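Local structure of halotolerant alpha-type carbonic anhydrase (dCA II) (Dunaliella salina, 1Y7W) at residues L166-I171 with V240-F245. The protein is a zinc enzyme that catalyses the reversible hydration of carbon dioxide to bicarbonate and a proton, and remains active at high salt. Sequence-based numbering, arbitrary orientation.
Sequences LAVIGI and VKWHVF
Val168 lies against Trp242 at the tight part of this parallel strand pair, its CB over one face of the six-membered ring, 3.9 Å from the centroid and 14° off the normal. Val168 CG1, anti to the backbone N (chi1 175°), is thereby turned to the ring's outer carbons and comes within 3.3 Å of Trp242 CZ3. Val240 CG1 lies over the same face of the indole, toward its five-membered ring, and meets Val168 CG2 at 3.8 Å. Val168 also touches His150, a zinc ligand, whose ring meets that of Trp242 edge to face, which puts this side of the sheet beside the metal site.

Between the strands, Val168 O accepts from His243 N at 2.9 Å and, from the side of the sheet that carries Ala167 and His243, from His243 ND1 at 3.2 Å, well above the carbonyl plane though the oxygen lies within 4° of the imidazole plane. An alanine in place of His243 would probably cost Val168 O its second donor and open a gap beside Ala167 CB, which rests 4.0 Å from His243 CE1. Further along, Ile169 CG2 meets Phe245 CE2 at 3.4 Å.

Packing is looser at Lys241: its CB and CG approach Leu166 O no closer than 3.9 Å, and the chain, bent at chi2, leads away to a partly exposed position, where NZ forms a salt bridge with Asp228. In the mixed sheet characteristic of alpha-type carbonic anhydrases, strand 147-155 flanks 166-171 and strand 224-229 flanks 240-245, both antiparallel to this central parallel pair.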
ATOM      1  N   LEU A 166      -0.085  -1.307  12.769  1.00 17.08           N
ATOM      2  CA  LEU A 166       0.336  -1.627  11.411  1.00 16.94           C
ATOM      3  C   LEU A 166       1.425  -0.658  10.919  1.00 15.07           C
ATOM      4  O   LEU A 166       1.572   0.444  11.456  1.00 15.95           O
ATOM      5  CB  LEU A 166      -0.857  -1.543  10.416  1.00 16.76           C
ATOM      6  CG  LEU A 166      -2.078  -2.416  10.743  1.00 15.35           C
ATOM      7  CD1 LEU A 166      -3.146  -2.263   9.640  1.00 18.12           C
ATOM      8  CD2 LEU A 166      -1.574  -3.902  10.804  1.00 17.77           C
ATOM      9  N   ALA A 167       2.208  -1.082   9.923  1.00 13.28           N
ATOM     10  CA  ALA A 167       3.197  -0.172   9.306  1.00 13.91           C
ATOM     11  C   ALA A 167       2.988  -0.372   7.825  1.00 15.20           C
ATOM     12  O   ALA A 167       2.965  -1.531   7.364  1.00 15.97           O
ATOM     13  CB  ALA A 167       4.615  -0.576   9.676  1.00 16.12           C
ATOM     14  N   VAL A 168       2.797   0.712   7.064  1.00 13.42           N
ATOM     15  CA  VAL A 168       2.585   0.524   5.637  1.00 14.79           C
ATOM     16  C   VAL A 168       3.632   1.326   4.848  1.00 14.72           C
ATOM     17  O   VAL A 168       3.970   2.485   5.205  1.00 16.79           O
ATOM     18  CB  VAL A 168       1.128   0.918   5.210  1.00 15.67           C
ATOM     19  CG1 VAL A 168       0.972   0.822   3.624  1.00 15.59           C
ATOM     20  CG2 VAL A 168       0.118  -0.015   5.942  1.00 17.69           C
ATOM     21  N   ILE A 169       4.125   0.698   3.786  1.00 14.52           N
ATOM     22  CA  ILE A 169       5.111   1.315   2.935  1.00 15.11           C
ATOM     23  C   ILE A 169       4.384   1.701   1.666  1.00 15.81           C
ATOM     24  O   ILE A 169       3.689   0.879   1.086  1.00 17.11           O
ATOM     25  CB  ILE A 169       6.245   0.338   2.641  1.00 15.13           C
ATOM     26  CG1 ILE A 169       7.102   0.249   3.929  1.00 16.24           C
ATOM     27  CG2 ILE A 169       7.084   0.806   1.482  1.00 16.32           C
ATOM     28  CD1 ILE A 169       8.158  -0.875   3.969  1.00 16.83           C
ATOM     29  N   GLY A 170       4.529   2.953   1.254  1.00 15.62           N
ATOM     30  CA  GLY A 170       3.805   3.395   0.066  1.00 15.45           C
ATOM     31  C   GLY A 170       4.841   3.686  -0.992  1.00 16.04           C
ATOM     32  O   GLY A 170       5.785   4.399  -0.685  1.00 17.23           O
ATOM     33  N   ILE A 171       4.665   3.151  -2.199  1.00 16.78           N
ATOM     34  CA  ILE A 171       5.607   3.333  -3.297  1.00 16.16           C
ATOM     35  C   ILE A 171       4.854   3.856  -4.521  1.00 17.93           C
ATOM     36  O   ILE A 171       3.870   3.265  -4.918  1.00 16.84           O
ATOM     37  CB  ILE A 171       6.281   1.987  -3.633  1.00 18.28           C
ATOM     38  CG1 ILE A 171       7.189   1.597  -2.432  1.00 19.65           C
ATOM     39  CG2 ILE A 171       7.184   2.093  -4.921  1.00 18.71           C
ATOM     40  CD1 ILE A 171       7.579   0.084  -2.392  1.00 18.99           C
ATOM     41  N   VAL A 240      -1.941   3.071  11.809  1.00 16.44           N
ATOM     42  CA  VAL A 240      -0.896   2.887  10.795  1.00 16.26           C
ATOM     43  C   VAL A 240       0.277   3.839  10.835  1.00 17.75           C
ATOM     44  O   VAL A 240       0.085   5.053  10.802  1.00 16.23           O
ATOM     45  CB  VAL A 240      -1.458   3.025   9.347  1.00 17.85           C
ATOM     46  CG1 VAL A 240      -0.305   2.884   8.318  1.00 14.68           C
ATOM     47  CG2 VAL A 240      -2.505   1.969   9.093  1.00 18.44           C
ATOM     48  N   LYS A 241       1.502   3.298  10.891  1.00 15.65           N
ATOM     49  CA  LYS A 241       2.686   4.157  10.786  1.00 16.80           C
ATOM     50  C   LYS A 241       2.962   4.144   9.255  1.00 17.65           C
ATOM     51  O   LYS A 241       3.255   3.085   8.669  1.00 16.39           O
ATOM     52  CB  LYS A 241       3.880   3.552  11.523  1.00 17.02           C
ATOM     53  CG  LYS A 241       3.657   3.435  13.005  1.00 18.16           C
ATOM     54  CD  LYS A 241       3.146   4.721  13.644  1.00 17.28           C
ATOM     55  CE  LYS A 241       3.173   4.583  15.154  1.00 18.44           C
ATOM     56  NZ  LYS A 241       2.643   5.874  15.747  1.00 17.44           N
ATOM     57  N   TRP A 242       2.850   5.315   8.616  1.00 17.13           N
ATOM     58  CA  TRP A 242       3.028   5.396   7.179  1.00 15.31           C
ATOM     59  C   TRP A 242       4.475   5.717   6.799  1.00 14.98           C
ATOM     60  O   TRP A 242       5.165   6.485   7.497  1.00 14.62           O
ATOM     61  CB  TRP A 242       2.068   6.485   6.572  1.00 15.39           C
ATOM     62  CG  TRP A 242       0.684   5.939   6.311  1.00 12.75           C
ATOM     63  CD1 TRP A 242      -0.434   6.024   7.125  1.00 14.41           C
ATOM     64  CD2 TRP A 242       0.308   5.181   5.191  1.00 13.96           C
ATOM     65  NE1 TRP A 242      -1.493   5.364   6.549  1.00 13.53           N
ATOM     66  CE2 TRP A 242      -1.057   4.836   5.351  1.00 14.17           C
ATOM     67  CE3 TRP A 242       0.996   4.753   4.044  1.00 14.23           C
ATOM     68  CZ2 TRP A 242      -1.757   4.083   4.397  1.00 14.43           C
ATOM     69  CZ3 TRP A 242       0.315   4.019   3.095  1.00 15.98           C
ATOM     70  CH2 TRP A 242      -1.068   3.684   3.280  1.00 16.36           C
ATOM     71  N   HIS A 243       4.923   5.128   5.694  1.00 15.24           N
ATOM     72  CA  HIS A 243       6.272   5.383   5.171  1.00 13.70           C
ATOM     73  C   HIS A 243       6.053   5.557   3.653  1.00 17.25           C
ATOM     74  O   HIS A 243       5.957   4.583   2.915  1.00 17.98           O
ATOM     75  CB  HIS A 243       7.212   4.193   5.437  1.00 14.91           C
ATOM     76  CG  HIS A 243       7.216   3.713   6.858  1.00 15.75           C
ATOM     77  ND1 HIS A 243       6.141   3.059   7.429  1.00 14.20           N
ATOM     78  CD2 HIS A 243       8.148   3.827   7.836  1.00 14.93           C
ATOM     79  CE1 HIS A 243       6.403   2.814   8.701  1.00 16.49           C
ATOM     80  NE2 HIS A 243       7.609   3.270   8.976  1.00 16.65           N
ATOM     81  N   VAL A 244       5.949   6.796   3.186  1.00 16.68           N
ATOM     82  CA  VAL A 244       5.718   7.051   1.771  1.00 18.61           C
ATOM     83  C   VAL A 244       7.030   7.449   1.069  1.00 17.65           C
ATOM     84  O   VAL A 244       7.548   8.527   1.320  1.00 16.49           O
ATOM     85  CB  VAL A 244       4.662   8.158   1.617  1.00 18.22           C
ATOM     86  CG1 VAL A 244       4.358   8.376   0.152  1.00 19.95           C
ATOM     87  CG2 VAL A 244       3.402   7.745   2.353  1.00 18.13           C
ATOM     88  N   PHE A 245       7.591   6.544   0.253  1.00 16.96           N
ATOM     89  CA  PHE A 245       8.839   6.811  -0.465  1.00 18.32           C
ATOM     90  C   PHE A 245       8.605   7.881  -1.494  1.00 18.17           C
ATOM     91  O   PHE A 245       7.695   7.781  -2.254  1.00 17.11           O
ATOM     92  CB  PHE A 245       9.344   5.514  -1.096  1.00 19.56           C
ATOM     93  CG  PHE A 245       9.869   4.583  -0.060  1.00 22.40           C
ATOM     94  CD1 PHE A 245      11.245   4.459   0.139  1.00 24.44           C
ATOM     95  CD2 PHE A 245       8.988   3.975   0.853  1.00 24.24           C
ATOM     96  CE1 PHE A 245      11.769   3.727   1.241  1.00 24.32           C
ATOM     97  CE2 PHE A 245       9.472   3.245   1.964  1.00 25.10           C
ATOM     98  CZ  PHE A 245      10.879   3.117   2.151  1.00 26.96           C
TER